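Long-range contacts in enolase from the environmental genome shotgun sequencing of the Sargasso Sea (PDB 2QGY), which is of unknown function but belongs to the enolase superfamily, binds magnesium and probably acts on a carboxylate substrate as its relatives do: residues I38-T42 against A107-A111; W50-S55 against W304-S310; K68-R72 against S376-K380. All coordinates share one frame; numbering follows the deposited sequence.

Contact 1: residues I38-T42 against A107-A111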
# COMPACT_ATOMS: atom_id res chain seq x y z
N ILE A 38 -7.57 9.30 15.17
CA ILE A 38 -8.84 8.84 15.74
C ILE A 38 -9.95 9.63 15.06
O ILE A 38 -9.81 10.82 14.88
CB ILE A 38 -8.83 9.07 17.24
CG1 ILE A 38 -7.73 8.17 17.86
CG2 ILE A 38 -10.19 8.73 17.82
CD1 ILE A 38 -7.55 8.33 19.33
N ILE A 39 -11.03 8.95 14.66
CA ILE A 39 -12.14 9.63 13.98
C ILE A 39 -13.46 9.43 14.71
O ILE A 39 -13.65 8.45 15.42
CB ILE A 39 -12.26 9.18 12.49
CG1 ILE A 39 -13.01 7.84 12.35
CG2 ILE A 39 -10.88 9.10 11.83
CD1 ILE A 39 -13.30 7.48 10.88
N LYS A 40 -14.38 10.37 14.50
CA LYS A 40 -15.74 10.20 14.97
C LYS A 40 -16.65 10.58 13.81
O LYS A 40 -16.51 11.65 13.24
CB LYS A 40 -16.03 11.10 16.18
CG LYS A 40 -17.36 10.74 16.79
CD LYS A 40 -17.75 11.67 17.97
CE LYS A 40 -18.46 12.91 17.51
NZ LYS A 40 -18.82 13.72 18.74
N ILE A 41 -17.56 9.68 13.47
CA ILE A 41 -18.55 9.86 12.41
C ILE A 41 -19.89 9.97 13.12
O ILE A 41 -20.16 9.21 14.04
CB ILE A 41 -18.55 8.65 11.45
CG1 ILE A 41 -17.28 8.68 10.55
CG2 ILE A 41 -19.83 8.61 10.60
CD1 ILE A 41 -17.19 7.55 9.53
N THR A 42 -20.71 10.95 12.71
CA THR A 42 -22.09 11.09 13.21
C THR A 42 -23.05 10.84 12.05
O THR A 42 -22.89 11.41 10.96
CB THR A 42 -22.35 12.52 13.77
OG1 THR A 42 -21.30 12.87 14.68
CG2 THR A 42 -23.72 12.56 14.54
N ALA A 107 -10.42 2.75 9.65
CA ALA A 107 -10.94 3.69 10.62
C ALA A 107 -12.45 3.87 10.36
O ALA A 107 -13.23 3.87 11.30
CB ALA A 107 -10.21 5.02 10.54
N ILE A 108 -12.84 4.00 9.10
CA ILE A 108 -14.24 4.27 8.76
C ILE A 108 -15.04 2.99 9.07
O ILE A 108 -16.07 3.06 9.75
CB ILE A 108 -14.44 4.66 7.30
CG1 ILE A 108 -13.78 6.02 7.00
CG2 ILE A 108 -15.96 4.73 6.97
CD1 ILE A 108 -13.65 6.31 5.46
N GLU A 109 -14.54 1.82 8.66
CA GLU A 109 -15.33 0.61 8.90
C GLU A 109 -15.52 0.36 10.38
O GLU A 109 -16.61 -0.05 10.81
CB GLU A 109 -14.76 -0.63 8.21
CG GLU A 109 -15.80 -1.75 8.08
CD GLU A 109 -15.18 -3.08 7.69
OE1 GLU A 109 -14.68 -3.22 6.55
OE2 GLU A 109 -15.23 -3.96 8.56
N ILE A 110 -14.49 0.61 11.17
CA ILE A 110 -14.57 0.40 12.62
C ILE A 110 -15.64 1.33 13.19
O ILE A 110 -16.42 0.92 14.05
CB ILE A 110 -13.19 0.64 13.29
CG1 ILE A 110 -12.25 -0.55 12.96
CG2 ILE A 110 -13.34 0.77 14.84
CD1 ILE A 110 -10.78 -0.30 13.31
N ALA A 111 -15.67 2.57 12.73
CA ALA A 111 -16.73 3.51 13.21
C ALA A 111 -18.15 3.06 12.85
O ALA A 111 -19.10 3.27 13.63
CB ALA A 111 -16.49 4.91 12.70
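I39 and A107 touch where strand 37-43 packs against helix 99-120. The side chains that meet are all aliphatic and buried, and no hydrogen bond crosses.

I39 can be followed outward from the strand. Its CB points at the helix. I39 CG1 lies between the backbone N and the carbonyl carbon, with chi1 81°, and carries the chain on toward the helix, coming within 4.1 Å of A107 O. The next torsion is extended, so CD1 reaches the helix backbone. I39 CD1 lies 3.6 Å from A107 O, an oxygen already used by the A111 N-H in the helix. I39 CD1 is also 4.0 Å from A107 CB and 4.2 Å from I108 CG1. A111 CB, one turn on, is at the limit of contact. One methyl thus meets three residues of the helix.

I41, two residues along the strand, makes the second point of contact. I41 CD1 is 4.0 Å from I108 CG2 and 4.2 Å from A111 CB. The I41 and I108 side chains cross obliquely. A107 and A111 are one helical turn apart, and their small side chains probably allow the close approach of helix and strand. The local axes approach to 8.7 Å and cross at -49°.

This is sheet-to-helix packing inside the N-terminal domain of the mandelate racemase family. I67 of helix 60-74 touches I39, A107 and I108. F85 of helix 82-93 touches I108. In the sheet, strand 37-43 lies between strands 48-53 and 13-21.

Contact 2: residues W50-S55 against W304-S310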
# COMPACT_ATOMS: atom_id res chain seq x y z
N TRP A 50 -16.97 5.68 16.59
CA TRP A 50 -15.54 5.96 16.72
C TRP A 50 -14.70 4.93 15.97
O TRP A 50 -14.99 3.73 16.03
CB TRP A 50 -15.14 5.93 18.18
CG TRP A 50 -15.69 7.07 18.96
CD1 TRP A 50 -16.88 7.12 19.62
CD2 TRP A 50 -15.04 8.32 19.19
NE1 TRP A 50 -17.03 8.35 20.24
CE2 TRP A 50 -15.90 9.10 19.99
CE3 TRP A 50 -13.80 8.86 18.79
CZ2 TRP A 50 -15.56 10.41 20.42
CZ3 TRP A 50 -13.46 10.15 19.19
CH2 TRP A 50 -14.35 10.92 20.00
N GLY A 51 -13.67 5.44 15.29
CA GLY A 51 -12.72 4.62 14.52
C GLY A 51 -11.31 5.12 14.81
O GLY A 51 -11.10 6.20 15.37
N GLU A 52 -10.34 4.31 14.41
CA GLU A 52 -8.94 4.66 14.56
C GLU A 52 -8.20 4.02 13.40
O GLU A 52 -8.51 2.89 13.05
CB GLU A 52 -8.39 4.14 15.89
CG GLU A 52 -6.91 4.56 16.11
CD GLU A 52 -6.39 4.47 17.54
OE1 GLU A 52 -7.14 4.13 18.51
OE2 GLU A 52 -5.17 4.75 17.70
N ALA A 53 -7.31 4.77 12.75
CA ALA A 53 -6.50 4.28 11.63
C ALA A 53 -5.11 3.98 12.14
O ALA A 53 -4.59 4.71 13.01
CB ALA A 53 -6.37 5.35 10.53
N PHE A 54 -4.50 2.93 11.59
CA PHE A 54 -3.11 2.66 11.92
C PHE A 54 -2.24 3.77 11.30
O PHE A 54 -2.19 3.92 10.10
CB PHE A 54 -2.69 1.27 11.46
CG PHE A 54 -1.24 1.05 11.63
CD1 PHE A 54 -0.72 0.81 12.88
CD2 PHE A 54 -0.39 1.16 10.55
CE1 PHE A 54 0.63 0.62 13.08
CE2 PHE A 54 1.02 0.99 10.73
CZ PHE A 54 1.51 0.73 11.99
N SER A 55 -1.57 4.55 12.14
CA SER A 55 -0.86 5.73 11.63
C SER A 55 0.58 5.42 11.28
O SER A 55 1.20 4.55 11.88
CB SER A 55 -0.91 6.89 12.63
OG SER A 55 -0.15 6.55 13.76
N TRP A 304 -0.22 -1.42 17.40
CA TRP A 304 0.62 -0.28 17.71
C TRP A 304 -0.20 0.96 17.35
O TRP A 304 -0.05 1.58 16.30
CB TRP A 304 1.98 -0.36 17.00
CG TRP A 304 2.94 0.72 17.43
CD1 TRP A 304 3.12 1.21 18.68
CD2 TRP A 304 3.79 1.48 16.57
NE1 TRP A 304 4.05 2.23 18.67
CE2 TRP A 304 4.50 2.40 17.39
CE3 TRP A 304 4.03 1.47 15.19
CZ2 TRP A 304 5.44 3.29 16.87
CZ3 TRP A 304 4.99 2.36 14.67
CH2 TRP A 304 5.66 3.27 15.52
N ASN A 305 -1.10 1.29 18.27
CA ASN A 305 -2.16 2.30 18.07
C ASN A 305 -2.45 2.83 19.47
O ASN A 305 -1.79 2.44 20.45
CB ASN A 305 -3.44 1.63 17.57
CG ASN A 305 -3.30 1.03 16.16
OD1 ASN A 305 -3.01 1.74 15.20
ND2 ASN A 305 -3.58 -0.24 16.05
N SER A 306 -3.44 3.71 19.59
CA SER A 306 -3.86 4.09 20.96
C SER A 306 -4.46 2.91 21.68
O SER A 306 -4.92 1.96 21.06
CB SER A 306 -4.87 5.21 20.95
OG SER A 306 -6.20 4.70 20.91
N MET A 307 -4.48 2.97 23.01
CA MET A 307 -5.12 1.91 23.78
C MET A 307 -6.59 2.24 24.04
O MET A 307 -7.21 1.70 24.97
CB MET A 307 -4.35 1.59 25.09
CG MET A 307 -2.93 0.91 24.93
SD MET A 307 -3.03 -0.75 24.23
CE MET A 307 -2.61 -0.42 22.51
N SER A 308 -7.16 3.11 23.20
CA SER A 308 -8.57 3.47 23.27
C SER A 308 -9.36 2.74 22.18
O SER A 308 -9.70 1.57 22.36
CB SER A 308 -8.75 5.01 23.24
OG SER A 308 -8.35 5.64 22.01
N VAL A 309 -9.59 3.40 21.05
CA VAL A 309 -10.51 2.88 20.00
C VAL A 309 -9.96 1.59 19.35
O VAL A 309 -10.64 0.55 19.32
CB VAL A 309 -10.83 3.96 18.91
CG1 VAL A 309 -11.78 3.42 17.89
CG2 VAL A 309 -11.45 5.22 19.56
N SER A 310 -8.73 1.64 18.86
CA SER A 310 -8.08 0.43 18.30
C SER A 310 -8.05 -0.74 19.29
O SER A 310 -8.39 -1.87 18.92
CB SER A 310 -6.67 0.73 17.85
OG SER A 310 -6.66 1.63 16.76
O HOH W 1 -1.73 4.09 15.04
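E52 reaches from strand 48-53 into the turn before helix 309-320, and its carboxylate carries the hydrogen bonds. CG is anti to the backbone N (chi1 -177°) and the chain runs on extended, which delivers both oxygens to the turn. E52 OE1 accepts from S306 OG at 2.6 Å, through its syn lone pair. E52 OE1 also accepts from S310 N at 3.0 Å, and this donor lies 41° out of the carboxylate plane. E52 OE2 accepts from S306 N at 2.8 Å, on the syn side. Three bonds to two residues fix the rotation of the buried carboxylate. The N-H of S310 belongs to the first turn of the helix. The carboxylate lies at the N-terminal end of this helix, whose dipole would probably favour the ionised form.

S306 OG also accepts from S308 N, two residues on, which makes an ST turn. S306 OG thus donates to E52 OE1 and accepts from S308 N and S308 OG. The turn belongs to the barrel domain, and strand 48-53 to the N-terminal domain. The contact is therefore part of the interface between the two domains of the enolase fold. W304 lies on the barrel side, its side chain about 8 Å from the magnesium ion.

A water bridges the segments further along, accepting from S55 N and donating to N305 OD1. N305 ND2 is hydrogen-bonded to D275 OD2. N305 OD1 also sits at the edge of the F54 ring, near its plane and 3.4 Å from F54 CD1, with the amide and ring planes 85° apart.

The apolar contacts lie at the two ends. V309 CG1 lies 3.5 Å from G51 C, and V309 CG2 4.0 Å from W50 CB. F54 CE1 meets W304 CE3 at 4.1 Å, the side chains crossing at a slant.

Contact 3: residues K68-R72 against S376-K380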
# COMPACT_ATOMS: atom_id res chain seq x y z
N LYS A 68 -11.21 11.61 4.83
CA LYS A 68 -12.12 12.71 4.52
C LYS A 68 -12.74 12.55 3.13
O LYS A 68 -13.96 12.75 2.95
CB LYS A 68 -11.40 14.07 4.62
CG LYS A 68 -12.34 15.25 4.29
CD LYS A 68 -11.76 16.62 4.66
CE LYS A 68 -11.26 17.39 3.44
NZ LYS A 68 -10.86 18.83 3.72
N GLU A 69 -11.93 12.18 2.14
CA GLU A 69 -12.47 12.03 0.78
C GLU A 69 -13.43 10.86 0.64
O GLU A 69 -14.46 10.93 -0.08
CB GLU A 69 -11.37 11.93 -0.26
CG GLU A 69 -10.60 13.24 -0.51
CD GLU A 69 -11.49 14.42 -0.91
OE1 GLU A 69 -12.42 14.22 -1.73
OE2 GLU A 69 -11.26 15.54 -0.42
N LEU A 70 -13.09 9.77 1.33
CA LEU A 70 -13.97 8.60 1.36
C LEU A 70 -15.28 8.96 2.05
O LEU A 70 -16.36 8.60 1.59
CB LEU A 70 -13.28 7.43 2.03
CG LEU A 70 -12.12 6.84 1.21
CD1 LEU A 70 -11.39 5.74 2.00
CD2 LEU A 70 -12.55 6.31 -0.14
N PHE A 71 -15.18 9.72 3.14
CA PHE A 71 -16.36 10.11 3.86
C PHE A 71 -17.32 10.89 2.98
O PHE A 71 -18.51 10.59 2.96
CB PHE A 71 -15.98 10.92 5.09
CG PHE A 71 -17.14 11.58 5.75
CD1 PHE A 71 -17.95 10.86 6.63
CD2 PHE A 71 -17.42 12.92 5.51
CE1 PHE A 71 -19.02 11.46 7.25
CE2 PHE A 71 -18.51 13.52 6.13
CZ PHE A 71 -19.29 12.79 6.99
N ARG A 72 -16.80 11.86 2.24
CA ARG A 72 -17.61 12.70 1.36
C ARG A 72 -18.33 11.83 0.34
O ARG A 72 -19.53 12.01 0.08
CB ARG A 72 -16.75 13.73 0.64
CG ARG A 72 -16.30 14.89 1.50
CD ARG A 72 -15.60 15.94 0.63
NE ARG A 72 -14.95 16.97 1.45
CZ ARG A 72 -13.93 17.73 1.05
NH1 ARG A 72 -13.39 17.57 -0.16
NH2 ARG A 72 -13.42 18.64 1.87
N SER A 376 -6.43 18.58 13.24
CA SER A 376 -7.79 18.10 13.35
C SER A 376 -8.62 18.58 12.16
O SER A 376 -8.29 19.56 11.48
CB SER A 376 -8.43 18.48 14.70
OG SER A 376 -8.65 19.87 14.82
N LEU A 377 -9.67 17.84 11.87
CA LEU A 377 -10.49 18.11 10.71
C LEU A 377 -11.91 17.96 11.19
O LEU A 377 -12.21 17.05 11.96
CB LEU A 377 -10.16 17.07 9.65
CG LEU A 377 -10.26 17.25 8.15
CD1 LEU A 377 -9.98 18.69 7.68
CD2 LEU A 377 -9.26 16.24 7.51
N ASP A 378 -12.78 18.89 10.77
CA ASP A 378 -14.21 18.82 11.05
C ASP A 378 -14.97 19.09 9.76
O ASP A 378 -14.87 20.18 9.16
CB ASP A 378 -14.60 19.82 12.15
CG ASP A 378 -16.00 19.56 12.72
OD1 ASP A 378 -16.81 18.82 12.10
OD2 ASP A 378 -16.30 20.11 13.82
N GLU A 379 -15.73 18.08 9.34
CA GLU A 379 -16.32 18.00 8.01
C GLU A 379 -17.81 17.69 8.11
O GLU A 379 -18.22 16.84 8.90
CB GLU A 379 -15.58 16.91 7.24
CG GLU A 379 -16.07 16.63 5.83
CD GLU A 379 -15.55 17.63 4.80
OE1 GLU A 379 -14.56 18.34 5.08
OE2 GLU A 379 -16.16 17.69 3.71
N LYS A 380 -18.62 18.39 7.32
CA LYS A 380 -20.06 18.13 7.24
C LYS A 380 -20.39 17.49 5.91
O LYS A 380 -21.45 16.86 5.75
CB LYS A 380 -20.86 19.42 7.40
CG LYS A 380 -20.94 19.98 8.80
CD LYS A 380 -21.24 21.46 8.73
CE LYS A 380 -20.76 22.19 9.98
NZ LYS A 380 -20.31 23.57 9.64
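A salt-bridge network of K68, E69, R72 and E379 joins helix 60-74 to the C-terminal strand, 373-379. R72 and E379 form its main link. R72 NE donates to E379 OE2 at 2.7 Å, with an N-H...O angle of 164°. The oxygen lies in the guanidinium plane, but the nitrogen sits well above the carboxylate plane, and the two planes are 44° apart. R72 NH2 adds a weak bond to E379 OE1 at 3.4 Å.

E379 leaves the strand with CG anti to the backbone N and bends at chi2 (80°), which turns its carboxylate to the arginine. K68 crosses it at about a right angle. K68 NZ makes only a long salt bridge, 4.0 Å from E379 OE1. Its chain is closer, with K68 CD 3.3 Å from E379 OE1 and 3.8 Å from L377 CD2. On the helix, E69 OE2 pairs with R72 NH1 through charge alone. K68 NZ and R72 NH2, both donors, lie 3.2 Å apart without a bond. E379 and E69 probably offset both positive charges.

F71 adds an apolar contact: F71 CD2 is 4.0 Å from E379 CG, the side chains running past each other in opposite directions.

Strand 373-379 is an outermost strand of the four-stranded sheet and pairs with strand 13-21. F71 also touches L13 and L16 of that strand. L70 packs on helices 82-93 and 99-120, and F58 of the second subunit touches E69 and L70.

In the fold
Of the contacting segments, strand 37-43 comes first, then its sheet neighbour 48-53 and helix 60-74. Contact 1 closes a loop of 64 residues within the N-terminal domain, at helix 99-120. Contact 2 spans 248 residues, from strand 48-53 to the start of helix 309-320, and joins the N-terminal and barrel domains. Contact 3 spans 303 residues and brings the C-terminal strand back to the N-terminal domain. All three cross pairwise along the chain; none nests inside another. Contacts 1 and 2 meet through the paired strands, and contacts 1 and 3 through I108 and L70. Contacts 2 and 3 do not touch.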